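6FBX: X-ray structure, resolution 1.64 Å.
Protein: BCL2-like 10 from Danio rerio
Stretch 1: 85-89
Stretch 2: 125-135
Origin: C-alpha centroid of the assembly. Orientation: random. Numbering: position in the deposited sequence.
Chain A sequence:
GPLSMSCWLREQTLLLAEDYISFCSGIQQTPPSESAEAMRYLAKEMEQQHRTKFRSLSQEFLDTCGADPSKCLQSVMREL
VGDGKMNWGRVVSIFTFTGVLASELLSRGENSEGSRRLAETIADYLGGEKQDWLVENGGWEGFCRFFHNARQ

Stretch 1 85-89: KMNWG
Stretch 2, residues 125-135: YLGGEKQDWLV

Stretch 1 runs extended through Lys 85, Met 86 and Asn 87, then turns helical at Trp 88 and Gly 89. Stretch 2 ends one helix with a wide pi-type turn at 125-129, breaks at Lys 130 (phi/psi -112/27), and starts another at Gln 131. The closest CA pair is Met 86 CA and Trp 133 CA, 7.6 Å apart; of 393 Å² buried, these two residues carry most (126 and 121 Å²).

Lys 85 points its CB away; a water donates a weak hydrogen bond to Lys 85 O (3.4 Å from the water O) and accepts one from Lys 130 NZ (3.0 Å from the same water O).

Met 86 (-141/136) points toward stretch 2. With chi t, p, t, its flexible, unbranched chain lays CG over the face of Trp 133 (chi1 t, chi2 90°), 3.6 Å from the five-membered ring centroid, and carries CE to Leu 126 CD2 (m, t) at 3.6 Å and Lys 130 CG (m, m, t, t) at 3.8 Å. Met 86 O lies 3.3 Å from Trp 133 NE1.

Asn 87 (-156/168; chi1 p, chi2 50°) points CB away from stretch 2 and sits at the N-cap, where OD1 caps a backbone N just past the stretch; its CA lies 3.5 Å from Trp 133 CZ2.

Trp 88 (m, 123°) starts sideways, but its broad ring offers a face to the edge of Trp 133: six-membered centroids 4.9 Å apart, planes at 69°. Trp 88 CH2 meets Leu 134 CD2 (chi1 -91°, chi2 t) at 3.5 Å.

Gly 89 makes no contact with stretch 2.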

# COMPACT_ATOMS: atom_id res chain seq x y z
N LYS A 85 -2.57 -14.09 -8.08
CA LYS A 85 -1.21 -13.68 -8.39
C LYS A 85 -0.78 -12.54 -7.48
O LYS A 85 -1.59 -11.72 -7.03
CB LYS A 85 -1.10 -13.26 -9.86
CG LYS A 85 -1.53 -14.35 -10.83
CD LYS A 85 -1.56 -13.85 -12.27
CE LYS A 85 -2.25 -14.84 -13.19
NZ LYS A 85 -2.46 -14.30 -14.56
N MET A 86 0.53 -12.49 -7.23
CA MET A 86 1.12 -11.51 -6.34
C MET A 86 2.45 -11.07 -6.93
O MET A 86 3.22 -11.91 -7.42
CB MET A 86 1.34 -12.10 -4.94
CG MET A 86 1.81 -11.12 -3.89
SD MET A 86 0.50 -10.00 -3.35
CE MET A 86 1.19 -9.45 -1.80
N ASN A 87 2.71 -9.77 -6.91
CA ASN A 87 3.99 -9.26 -7.39
C ASN A 87 4.26 -7.91 -6.73
O ASN A 87 3.38 -7.32 -6.10
CB ASN A 87 4.03 -9.16 -8.92
CG ASN A 87 3.01 -8.19 -9.48
OD1 ASN A 87 2.92 -7.05 -9.04
ND2 ASN A 87 2.25 -8.63 -10.47
N TRP A 88 5.50 -7.44 -6.87
CA TRP A 88 5.90 -6.21 -6.18
C TRP A 88 5.16 -4.99 -6.73
O TRP A 88 4.92 -4.04 -5.98
CB TRP A 88 7.41 -6.01 -6.28
CG TRP A 88 8.22 -6.92 -5.40
CD1 TRP A 88 9.20 -7.78 -5.80
CD2 TRP A 88 8.12 -7.04 -3.98
NE1 TRP A 88 9.72 -8.44 -4.71
CE2 TRP A 88 9.08 -8.00 -3.58
CE3 TRP A 88 7.33 -6.44 -3.00
CZ2 TRP A 88 9.25 -8.37 -2.24
CZ3 TRP A 88 7.50 -6.80 -1.67
CH2 TRP A 88 8.46 -7.77 -1.31
N GLY A 89 4.81 -5.00 -8.01
CA GLY A 89 4.07 -3.88 -8.58
C GLY A 89 2.73 -3.68 -7.91
O GLY A 89 2.31 -2.55 -7.66
N TYR A 125 -1.95 -7.45 6.52
CA TYR A 125 -2.28 -8.18 5.30
C TYR A 125 -1.03 -8.79 4.68
O TYR A 125 -0.98 -10.00 4.40
CB TYR A 125 -2.98 -7.26 4.31
CG TYR A 125 -3.41 -7.98 3.05
CD1 TYR A 125 -2.78 -7.73 1.84
CD2 TYR A 125 -4.43 -8.92 3.07
CE1 TYR A 125 -3.16 -8.38 0.68
CE2 TYR A 125 -4.82 -9.58 1.93
CZ TYR A 125 -4.18 -9.31 0.74
OH TYR A 125 -4.57 -9.97 -0.40
N LEU A 126 0.00 -7.98 4.45
CA LEU A 126 1.21 -8.49 3.80
C LEU A 126 2.01 -9.38 4.75
O LEU A 126 2.45 -10.46 4.36
CB LEU A 126 2.07 -7.32 3.30
CG LEU A 126 1.42 -6.43 2.24
CD1 LEU A 126 2.36 -5.28 1.88
CD2 LEU A 126 1.04 -7.22 1.00
N GLY A 127 2.20 -8.93 5.99
CA GLY A 127 2.98 -9.69 6.94
C GLY A 127 2.28 -10.92 7.49
O GLY A 127 2.95 -11.85 7.94
N GLY A 128 0.95 -10.93 7.46
CA GLY A 128 0.20 -12.07 7.94
C GLY A 128 -0.35 -12.91 6.81
O GLY A 128 0.06 -14.06 6.62
N GLU A 129 -1.27 -12.34 6.04
CA GLU A 129 -1.96 -13.11 5.01
C GLU A 129 -1.02 -13.52 3.88
O GLU A 129 -1.18 -14.60 3.31
CB GLU A 129 -3.13 -12.30 4.46
CG GLU A 129 -4.23 -13.14 3.83
CD GLU A 129 -5.60 -12.49 3.90
OE1 GLU A 129 -6.44 -12.80 3.04
OE2 GLU A 129 -5.82 -11.67 4.81
N LYS A 130 -0.03 -12.68 3.55
CA LYS A 130 0.88 -12.94 2.44
C LYS A 130 2.30 -13.23 2.90
O LYS A 130 3.26 -13.01 2.16
CB LYS A 130 0.87 -11.75 1.48
CG LYS A 130 -0.50 -11.41 0.92
CD LYS A 130 -1.11 -12.59 0.18
CE LYS A 130 -2.38 -12.22 -0.55
NZ LYS A 130 -2.96 -13.37 -1.29
N GLN A 131 2.46 -13.76 4.12
CA GLN A 131 3.80 -14.00 4.65
C GLN A 131 4.58 -14.97 3.78
O GLN A 131 5.79 -14.80 3.59
CB GLN A 131 3.71 -14.51 6.09
CG GLN A 131 2.95 -15.81 6.25
CD GLN A 131 2.74 -16.17 7.71
OE1 GLN A 131 3.57 -16.84 8.32
NE2 GLN A 131 1.63 -15.71 8.28
N ASP A 132 3.92 -15.99 3.24
CA ASP A 132 4.66 -16.98 2.45
C ASP A 132 5.24 -16.37 1.19
O ASP A 132 6.40 -16.60 0.85
CB ASP A 132 3.76 -18.17 2.12
CG ASP A 132 3.48 -19.06 3.32
OD1 ASP A 132 4.26 -19.01 4.30
OD2 ASP A 132 2.49 -19.82 3.29
N TRP A 133 4.45 -15.57 0.47
CA TRP A 133 4.96 -14.90 -0.72
C TRP A 133 6.08 -13.93 -0.36
O TRP A 133 7.13 -13.90 -1.02
CB TRP A 133 3.84 -14.17 -1.45
CG TRP A 133 4.29 -13.65 -2.78
CD1 TRP A 133 4.23 -14.31 -3.97
CD2 TRP A 133 4.90 -12.38 -3.06
NE1 TRP A 133 4.76 -13.53 -4.97
CE2 TRP A 133 5.17 -12.34 -4.44
CE3 TRP A 133 5.23 -11.28 -2.27
CZ2 TRP A 133 5.76 -11.24 -5.05
CZ3 TRP A 133 5.81 -10.18 -2.88
CH2 TRP A 133 6.07 -10.17 -4.25
N LEU A 134 5.87 -13.13 0.68
CA LEU A 134 6.91 -12.18 1.10
C LEU A 134 8.22 -12.90 1.38
O LEU A 134 9.29 -12.46 0.92
CB LEU A 134 6.45 -11.42 2.35
CG LEU A 134 5.72 -10.10 2.17
CD1 LEU A 134 5.39 -9.52 3.54
CD2 LEU A 134 6.53 -9.09 1.36
N VAL A 135 8.17 -14.00 2.13
CA VAL A 135 9.40 -14.71 2.49
C VAL A 135 10.08 -15.27 1.25
O VAL A 135 11.28 -15.08 1.05
CB VAL A 135 9.10 -15.82 3.51
CG1 VAL A 135 10.32 -16.70 3.72
CG2 VAL A 135 8.66 -15.22 4.83
O HOH W 1 -2.58 -13.53 -4.28